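PDB 5DL5: membrane protein from Acinetobacter baumannii AB307-0294, which is an outer-membrane beta-barrel of the OprD porin family that probably lets small molecules, antibiotics among them, cross the outer membrane. Local coordinates for residues A[185-197]-A[207-219]. Numbering follows the deposited sequence.
Sequences RGLDRAIVWGAKY and YYGLDSKNALERH
W193 lays its indole over G209 on the neighbouring antiparallel strand of the barrel wall. Its CB leaves on the face shared with I191 and D211, and chi1 of 60° places CG between the backbone N and the carbonyl carbon, swinging the ring across the strand gap. CD2 and CE3 then lie near G209 O, the latter at 3.7 Å, while CE2 and CZ2 rest on G209 CA, a CH-pi contact 3.9 Å from the six-membered ring centroid. Farther out, CZ3 reaches D211 N at 3.6 Å, CH2 meets the L210 backbone, and CZ2 approaches H219 NE2 on strand 216-219. Beneath the indole, W193 and G209 form a hydrogen-bonded pair, G209 N giving the shorter bond to W193 O (2.7 Å, 171° at the hydrogen). On the other face, Y208 CD2 comes within 3.7 Å of G194 CA, which meets the ring obliquely, and V192 CG1 touches L210 CD1 at 3.6 Å; L132 packs against both V192 and Y208. Near the hairpin's open end, water 1 joins R189 N, S212 OG and K213 O. The two glycines thus give aromatic rings room on opposite faces, while regular backbone bonding continues the barrel wall beneath them.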
ATOM      1  N   ARG A 185      -7.365 -14.852   6.940  1.00 40.02           N
ATOM      2  CA  ARG A 185      -6.741 -16.094   6.532  1.00 41.43           C
ATOM      3  C   ARG A 185      -5.213 -15.933   6.706  1.00 42.14           C
ATOM      4  O   ARG A 185      -4.633 -14.846   6.472  1.00 38.34           O
ATOM      5  CB  ARG A 185      -7.080 -16.402   5.065  1.00 41.28           C
ATOM      6  CG  ARG A 185      -8.524 -16.910   4.898  1.00 47.84           C
ATOM      7  CD  ARG A 185      -8.918 -17.303   3.485  1.00 48.77           C
ATOM      8  NE  ARG A 185      -8.693 -16.205   2.505  1.00 51.66           N
ATOM      9  CZ  ARG A 185      -9.613 -15.413   1.952  1.00 54.99           C
ATOM     10  NH1 ARG A 185     -10.878 -15.488   2.319  1.00 58.55           N
ATOM     11  NH2 ARG A 185      -9.274 -14.505   1.010  1.00 54.42           N
ATOM     12  N   GLY A 186      -4.542 -17.014   7.072  1.00 38.83           N
ATOM     13  CA  GLY A 186      -3.080 -16.923   7.377  1.00 39.49           C
ATOM     14  C   GLY A 186      -2.196 -17.039   6.154  1.00 35.98           C
ATOM     15  O   GLY A 186      -2.665 -17.457   5.147  1.00 33.94           O
ATOM     16  N   LEU A 187      -0.948 -16.576   6.220  1.00 34.22           N
ATOM     17  CA  LEU A 187       0.023 -16.852   5.167  1.00 33.08           C
ATOM     18  C   LEU A 187       0.636 -18.262   5.291  1.00 35.28           C
ATOM     19  O   LEU A 187       1.071 -18.684   6.409  1.00 36.01           O
ATOM     20  CB  LEU A 187       1.096 -15.787   5.340  1.00 33.02           C
ATOM     21  CG  LEU A 187       2.165 -15.772   4.235  1.00 32.91           C
ATOM     22  CD1 LEU A 187       1.724 -15.806   2.745  1.00 34.92           C
ATOM     23  CD2 LEU A 187       3.141 -14.663   4.523  1.00 32.85           C
ATOM     24  N   ASP A 188       0.813 -18.960   4.201  1.00 35.14           N
ATOM     25  CA  ASP A 188       1.599 -20.224   4.199  1.00 37.38           C
ATOM     26  C   ASP A 188       3.132 -19.838   4.048  1.00 38.95           C
ATOM     27  O   ASP A 188       3.845 -19.837   5.005  1.00 36.50           O
ATOM     28  CB  ASP A 188       1.078 -21.172   3.102  1.00 38.65           C
ATOM     29  CG  ASP A 188       1.764 -22.605   3.155  1.00 45.09           C
ATOM     30  OD1 ASP A 188       2.734 -22.791   3.898  1.00 47.21           O
ATOM     31  OD2 ASP A 188       1.352 -23.527   2.402  1.00 45.95           O
ATOM     32  N   ARG A 189       3.617 -19.419   2.866  1.00 34.10           N
ATOM     33  CA  ARG A 189       5.057 -19.128   2.691  1.00 35.41           C
ATOM     34  C   ARG A 189       5.105 -18.188   1.514  1.00 32.75           C
ATOM     35  O   ARG A 189       4.857 -18.623   0.359  1.00 33.46           O
ATOM     36  CB  ARG A 189       5.864 -20.423   2.336  1.00 36.69           C
ATOM     37  CG  ARG A 189       7.377 -20.240   2.207  1.00 40.73           C
ATOM     38  CD  ARG A 189       8.138 -21.463   1.747  1.00 43.86           C
ATOM     39  NE  ARG A 189       7.740 -21.761   0.362  1.00 45.24           N
ATOM     40  CZ  ARG A 189       7.851 -22.957  -0.200  1.00 51.04           C
ATOM     41  NH1 ARG A 189       8.417 -23.982   0.451  1.00 51.84           N
ATOM     42  NH2 ARG A 189       7.368 -23.169  -1.406  1.00 51.29           N
ATOM     43  N   ALA A 190       5.577 -17.011   1.758  1.00 29.98           N
ATOM     44  CA  ALA A 190       5.876 -16.088   0.684  1.00 30.60           C
ATOM     45  C   ALA A 190       7.390 -15.876   0.493  1.00 29.51           C
ATOM     46  O   ALA A 190       8.049 -15.430   1.433  1.00 32.99           O
ATOM     47  CB  ALA A 190       5.190 -14.747   0.983  1.00 29.90           C
ATOM     48  N   ILE A 191       7.932 -16.203  -0.689  1.00 29.08           N
ATOM     49  CA  ILE A 191       9.312 -16.027  -1.002  1.00 31.20           C
ATOM     50  C   ILE A 191       9.337 -14.798  -1.948  1.00 31.25           C
ATOM     51  O   ILE A 191       8.576 -14.786  -2.930  1.00 32.14           O
ATOM     52  CB  ILE A 191       9.913 -17.250  -1.711  1.00 36.05           C
ATOM     53  CG1 ILE A 191      10.027 -18.608  -0.889  1.00 41.15           C
ATOM     54  CG2 ILE A 191      11.295 -16.979  -2.242  1.00 36.45           C
ATOM     55  CD1 ILE A 191       9.939 -18.370   0.498  1.00 43.59           C
ATOM     56  N   VAL A 192      10.246 -13.871  -1.697  1.00 30.04           N
ATOM     57  CA  VAL A 192      10.342 -12.636  -2.444  1.00 32.37           C
ATOM     58  C   VAL A 192      11.780 -12.364  -2.831  1.00 29.89           C
ATOM     59  O   VAL A 192      12.737 -12.785  -2.148  1.00 29.78           O
ATOM     60  CB  VAL A 192       9.782 -11.381  -1.708  1.00 32.90           C
ATOM     61  CG1 VAL A 192       8.309 -11.515  -1.514  1.00 37.81           C
ATOM     62  CG2 VAL A 192      10.481 -11.074  -0.399  1.00 34.54           C
ATOM     63  N   TRP A 193      11.977 -11.728  -3.978  1.00 30.10           N
ATOM     64  CA  TRP A 193      13.308 -11.306  -4.388  1.00 29.26           C
ATOM     65  C   TRP A 193      13.145 -10.129  -5.297  1.00 30.36           C
ATOM     66  O   TRP A 193      12.014  -9.893  -5.859  1.00 29.29           O
ATOM     67  CB  TRP A 193      14.074 -12.504  -5.082  1.00 32.08           C
ATOM     68  CG  TRP A 193      13.330 -13.005  -6.343  1.00 35.50           C
ATOM     69  CD1 TRP A 193      13.576 -12.597  -7.673  1.00 36.15           C
ATOM     70  CD2 TRP A 193      12.201 -13.907  -6.415  1.00 34.93           C
ATOM     71  NE1 TRP A 193      12.652 -13.129  -8.480  1.00 36.99           N
ATOM     72  CE2 TRP A 193      11.772 -13.902  -7.757  1.00 37.78           C
ATOM     73  CE3 TRP A 193      11.428 -14.589  -5.446  1.00 37.04           C
ATOM     74  CZ2 TRP A 193      10.664 -14.693  -8.211  1.00 40.94           C
ATOM     75  CZ3 TRP A 193      10.341 -15.304  -5.835  1.00 37.53           C
ATOM     76  CH2 TRP A 193       9.965 -15.396  -7.232  1.00 39.02           C
ATOM     77  N   GLY A 194      14.220  -9.366  -5.522  1.00 31.18           N
ATOM     78  CA  GLY A 194      14.162  -8.312  -6.515  1.00 31.76           C
ATOM     79  C   GLY A 194      15.376  -7.374  -6.422  1.00 33.43           C
ATOM     80  O   GLY A 194      16.242  -7.523  -5.602  1.00 32.56           O
ATOM     81  N   ALA A 195      15.352  -6.353  -7.226  1.00 31.79           N
ATOM     82  CA  ALA A 195      16.454  -5.440  -7.279  1.00 33.93           C
ATOM     83  C   ALA A 195      15.901  -4.109  -7.772  1.00 34.95           C
ATOM     84  O   ALA A 195      14.943  -4.060  -8.567  1.00 32.63           O
ATOM     85  CB  ALA A 195      17.516  -5.923  -8.236  1.00 35.11           C
ATOM     86  N   LYS A 196      16.565  -3.062  -7.368  1.00 35.40           N
ATOM     87  CA  LYS A 196      16.212  -1.699  -7.711  1.00 38.32           C
ATOM     88  C   LYS A 196      17.545  -1.023  -7.991  1.00 37.61           C
ATOM     89  O   LYS A 196      18.513  -1.184  -7.238  1.00 36.64           O
ATOM     90  CB  LYS A 196      15.592  -1.045  -6.495  1.00 42.19           C
ATOM     91  CG  LYS A 196      15.200   0.387  -6.727  1.00 52.35           C
ATOM     92  CD  LYS A 196      14.579   1.016  -5.479  1.00 59.58           C
ATOM     93  CE  LYS A 196      14.581   0.158  -4.213  1.00 61.41           C
ATOM     94  NZ  LYS A 196      14.658   0.998  -2.978  1.00 71.45           N
ATOM     95  N   TYR A 197      17.583  -0.223  -9.049  1.00 35.73           N
ATOM     96  CA  TYR A 197      18.816   0.408  -9.473  1.00 36.11           C
ATOM     97  C   TYR A 197      18.580   1.871  -9.907  1.00 37.27           C
ATOM     98  O   TYR A 197      17.633   2.165 -10.693  1.00 34.24           O
ATOM     99  CB  TYR A 197      19.408  -0.378 -10.588  1.00 35.47           C
ATOM    100  CG  TYR A 197      20.810   0.112 -10.986  1.00 38.20           C
ATOM    101  CD1 TYR A 197      21.830   0.127 -10.032  1.00 42.31           C
ATOM    102  CD2 TYR A 197      21.086   0.578 -12.272  1.00 38.57           C
ATOM    103  CE1 TYR A 197      23.110   0.572 -10.346  1.00 46.15           C
ATOM    104  CE2 TYR A 197      22.347   1.092 -12.599  1.00 41.48           C
ATOM    105  CZ  TYR A 197      23.334   1.053 -11.653  1.00 44.57           C
ATOM    106  OH  TYR A 197      24.561   1.476 -11.864  1.00 47.27           O
ATOM    107  N   TYR A 207      12.662  -4.468 -10.490  1.00 31.61           N
ATOM    108  CA  TYR A 207      12.048  -5.720 -10.896  1.00 29.31           C
ATOM    109  C   TYR A 207      12.046  -6.603  -9.631  1.00 27.64           C
ATOM    110  O   TYR A 207      13.093  -6.760  -8.947  1.00 29.11           O
ATOM    111  CB  TYR A 207      12.960  -6.284 -12.006  1.00 32.50           C
ATOM    112  CG  TYR A 207      12.571  -7.514 -12.700  1.00 37.62           C
ATOM    113  CD1 TYR A 207      11.228  -7.813 -12.927  1.00 42.81           C
ATOM    114  CD2 TYR A 207      13.533  -8.317 -13.304  1.00 43.04           C
ATOM    115  CE1 TYR A 207      10.842  -8.941 -13.578  1.00 46.63           C
ATOM    116  CE2 TYR A 207      13.171  -9.451 -14.050  1.00 47.56           C
ATOM    117  CZ  TYR A 207      11.823  -9.739 -14.204  1.00 49.57           C
ATOM    118  OH  TYR A 207      11.383 -10.842 -14.877  1.00 51.11           O
ATOM    119  N   TYR A 208      10.876  -7.070  -9.277  1.00 28.48           N
ATOM    120  CA  TYR A 208      10.688  -7.861  -8.070  1.00 30.98           C
ATOM    121  C   TYR A 208       9.812  -9.071  -8.427  1.00 31.03           C
ATOM    122  O   TYR A 208       9.001  -9.007  -9.328  1.00 29.76           O
ATOM    123  CB  TYR A 208       9.930  -7.034  -6.992  1.00 30.02           C
ATOM    124  CG  TYR A 208      10.691  -5.933  -6.386  1.00 30.56           C
ATOM    125  CD1 TYR A 208      10.661  -4.681  -6.943  1.00 31.76           C
ATOM    126  CD2 TYR A 208      11.464  -6.142  -5.270  1.00 33.57           C
ATOM    127  CE1 TYR A 208      11.422  -3.623  -6.410  1.00 34.19           C
ATOM    128  CE2 TYR A 208      12.235  -5.119  -4.687  1.00 34.63           C
ATOM    129  CZ  TYR A 208      12.184  -3.855  -5.278  1.00 37.14           C
ATOM    130  OH  TYR A 208      12.908  -2.807  -4.799  1.00 38.91           O
ATOM    131  N   GLY A 209       9.964 -10.123  -7.659  1.00 28.96           N
ATOM    132  CA  GLY A 209       9.231 -11.366  -7.768  1.00 30.22           C
ATOM    133  C   GLY A 209       8.682 -11.823  -6.415  1.00 30.53           C
ATOM    134  O   GLY A 209       9.322 -11.592  -5.329  1.00 30.39           O
ATOM    135  N   LEU A 210       7.522 -12.478  -6.472  1.00 30.33           N
ATOM    136  CA  LEU A 210       6.917 -13.088  -5.330  1.00 31.43           C
ATOM    137  C   LEU A 210       6.492 -14.486  -5.768  1.00 32.94           C
ATOM    138  O   LEU A 210       5.770 -14.653  -6.769  1.00 29.84           O
ATOM    139  CB  LEU A 210       5.668 -12.350  -4.840  1.00 29.51           C
ATOM    140  CG  LEU A 210       4.746 -13.048  -3.853  1.00 29.69           C
ATOM    141  CD1 LEU A 210       5.315 -13.333  -2.462  1.00 33.47           C
ATOM    142  CD2 LEU A 210       3.516 -12.229  -3.644  1.00 29.54           C
ATOM    143  N   ASP A 211       6.817 -15.466  -4.924  1.00 31.92           N
ATOM    144  CA  ASP A 211       6.174 -16.785  -5.029  1.00 33.55           C
ATOM    145  C   ASP A 211       5.588 -17.169  -3.685  1.00 33.27           C
ATOM    146  O   ASP A 211       6.363 -17.417  -2.701  1.00 30.47           O
ATOM    147  CB  ASP A 211       7.208 -17.805  -5.496  1.00 36.02           C
ATOM    148  CG  ASP A 211       6.606 -19.237  -5.638  1.00 43.59           C
ATOM    149  OD1 ASP A 211       5.865 -19.675  -4.798  1.00 52.98           O
ATOM    150  OD2 ASP A 211       6.840 -19.937  -6.592  1.00 53.95           O
ATOM    151  N   SER A 212       4.261 -17.289  -3.644  1.00 31.18           N
ATOM    152  CA  SER A 212       3.573 -17.535  -2.415  1.00 30.40           C
ATOM    153  C   SER A 212       2.865 -18.814  -2.583  1.00 32.28           C
ATOM    154  O   SER A 212       1.989 -18.937  -3.450  1.00 32.13           O
ATOM    155  CB  SER A 212       2.588 -16.485  -2.156  1.00 30.92           C
ATOM    156  OG  SER A 212       1.929 -16.697  -0.866  1.00 33.10           O
ATOM    157  N   LYS A 213       3.186 -19.745  -1.703  1.00 35.93           N
ATOM    158  CA  LYS A 213       2.873 -21.185  -1.888  1.00 39.68           C
ATOM    159  C   LYS A 213       1.351 -21.375  -1.826  1.00 40.76           C
ATOM    160  O   LYS A 213       0.646 -20.809  -0.998  1.00 36.98           O
ATOM    161  CB  LYS A 213       3.635 -22.073  -0.841  1.00 43.96           C
ATOM    162  CG  LYS A 213       3.157 -23.580  -0.719  1.00 49.83           C
ATOM    163  CD  LYS A 213       4.010 -24.437   0.206  1.00 56.04           C
ATOM    164  CE  LYS A 213       3.776 -25.980   0.124  1.00 64.32           C
ATOM    165  NZ  LYS A 213       4.844 -26.834  -0.523  1.00 72.07           N
ATOM    166  N   ASN A 214       0.850 -22.137  -2.788  1.00 42.90           N
ATOM    167  CA  ASN A 214      -0.560 -22.375  -2.950  1.00 45.48           C
ATOM    168  C   ASN A 214      -1.406 -21.183  -3.225  1.00 44.81           C
ATOM    169  O   ASN A 214      -2.640 -21.278  -3.063  1.00 50.24           O
ATOM    170  CB  ASN A 214      -1.109 -23.125  -1.719  1.00 49.27           C
ATOM    171  CG  ASN A 214      -0.477 -24.506  -1.593  1.00 53.10           C
ATOM    172  OD1 ASN A 214      -0.236 -25.164  -2.606  1.00 55.35           O
ATOM    173  ND2 ASN A 214      -0.096 -24.879  -0.418  1.00 53.70           N
ATOM    174  N   ALA A 215      -0.809 -20.043  -3.587  1.00 37.98           N
ATOM    175  CA  ALA A 215      -1.595 -18.835  -3.684  1.00 37.36           C
ATOM    176  C   ALA A 215      -1.378 -18.119  -5.061  1.00 37.20           C
ATOM    177  O   ALA A 215      -2.253 -18.088  -5.872  1.00 36.65           O
ATOM    178  CB  ALA A 215      -1.212 -17.897  -2.588  1.00 40.05           C
ATOM    179  N   LEU A 216      -0.170 -17.634  -5.330  1.00 34.19           N
ATOM    180  CA  LEU A 216       0.081 -16.932  -6.498  1.00 35.30           C
ATOM    181  C   LEU A 216       1.565 -16.695  -6.702  1.00 33.84           C
ATOM    182  O   LEU A 216       2.337 -16.756  -5.733  1.00 33.99           O
ATOM    183  CB  LEU A 216      -0.603 -15.562  -6.473  1.00 36.13           C
ATOM    184  CG  LEU A 216      -0.332 -14.587  -5.305  1.00 37.52           C
ATOM    185  CD1 LEU A 216       0.706 -13.534  -5.625  1.00 41.64           C
ATOM    186  CD2 LEU A 216      -1.587 -13.780  -5.072  1.00 43.11           C
ATOM    187  N   GLU A 217       1.884 -16.364  -7.935  1.00 30.29           N
ATOM    188  CA  GLU A 217       3.177 -15.908  -8.387  1.00 33.32           C
ATOM    189  C   GLU A 217       2.968 -14.541  -8.958  1.00 33.88           C
ATOM    190  O   GLU A 217       1.953 -14.288  -9.652  1.00 34.78           O
ATOM    191  CB  GLU A 217       3.811 -16.896  -9.421  1.00 38.28           C
ATOM    192  CG  GLU A 217       3.897 -18.291  -8.859  1.00 45.16           C
ATOM    193  CD  GLU A 217       4.335 -19.375  -9.873  1.00 56.68           C
ATOM    194  OE1 GLU A 217       4.106 -19.274 -11.145  1.00 55.04           O
ATOM    195  OE2 GLU A 217       4.869 -20.387  -9.338  1.00 66.82           O
ATOM    196  N   ARG A 218       3.873 -13.640  -8.631  1.00 30.47           N
ATOM    197  CA  ARG A 218       3.721 -12.272  -9.046  1.00 32.63           C
ATOM    198  C   ARG A 218       5.043 -11.617  -9.341  1.00 30.34           C
ATOM    199  O   ARG A 218       6.009 -11.831  -8.595  1.00 31.70           O
ATOM    200  CB  ARG A 218       2.947 -11.481  -7.991  1.00 31.42           C
ATOM    201  CG  ARG A 218       2.744 -10.024  -8.344  1.00 31.34           C
ATOM    202  CD  ARG A 218       1.488  -9.449  -7.656  1.00 35.20           C
ATOM    203  NE  ARG A 218       1.672  -9.277  -6.304  1.00 36.87           N
ATOM    204  CZ  ARG A 218       0.700  -9.318  -5.336  1.00 36.10           C
ATOM    205  NH1 ARG A 218      -0.563  -9.661  -5.556  1.00 35.00           N
ATOM    206  NH2 ARG A 218       1.112  -9.181  -4.112  1.00 33.31           N
ATOM    207  N   HIS A 219       5.108 -10.918 -10.472  1.00 27.87           N
ATOM    208  CA  HIS A 219       6.256 -10.117 -10.802  1.00 28.21           C
ATOM    209  C   HIS A 219       5.878  -8.680 -11.012  1.00 28.06           C
ATOM    210  O   HIS A 219       4.769  -8.411 -11.493  1.00 31.63           O
ATOM    211  CB  HIS A 219       6.949 -10.736 -12.030  1.00 35.78           C
ATOM    212  CG  HIS A 219       7.430 -12.151 -11.804  1.00 43.55           C
ATOM    213  ND1 HIS A 219       6.650 -13.257 -12.062  1.00 56.02           N
ATOM    214  CD2 HIS A 219       8.582 -12.625 -11.268  1.00 46.26           C
ATOM    215  CE1 HIS A 219       7.314 -14.352 -11.741  1.00 52.65           C
ATOM    216  NE2 HIS A 219       8.480 -13.992 -11.245  1.00 51.25           N
TER
HETATM  217  O   HOH W   1       1.511 -18.853   0.743  1.00 30.67           O
HETATM  218  O   HOH W   2       6.715 -20.079  -1.680  1.00 38.49           O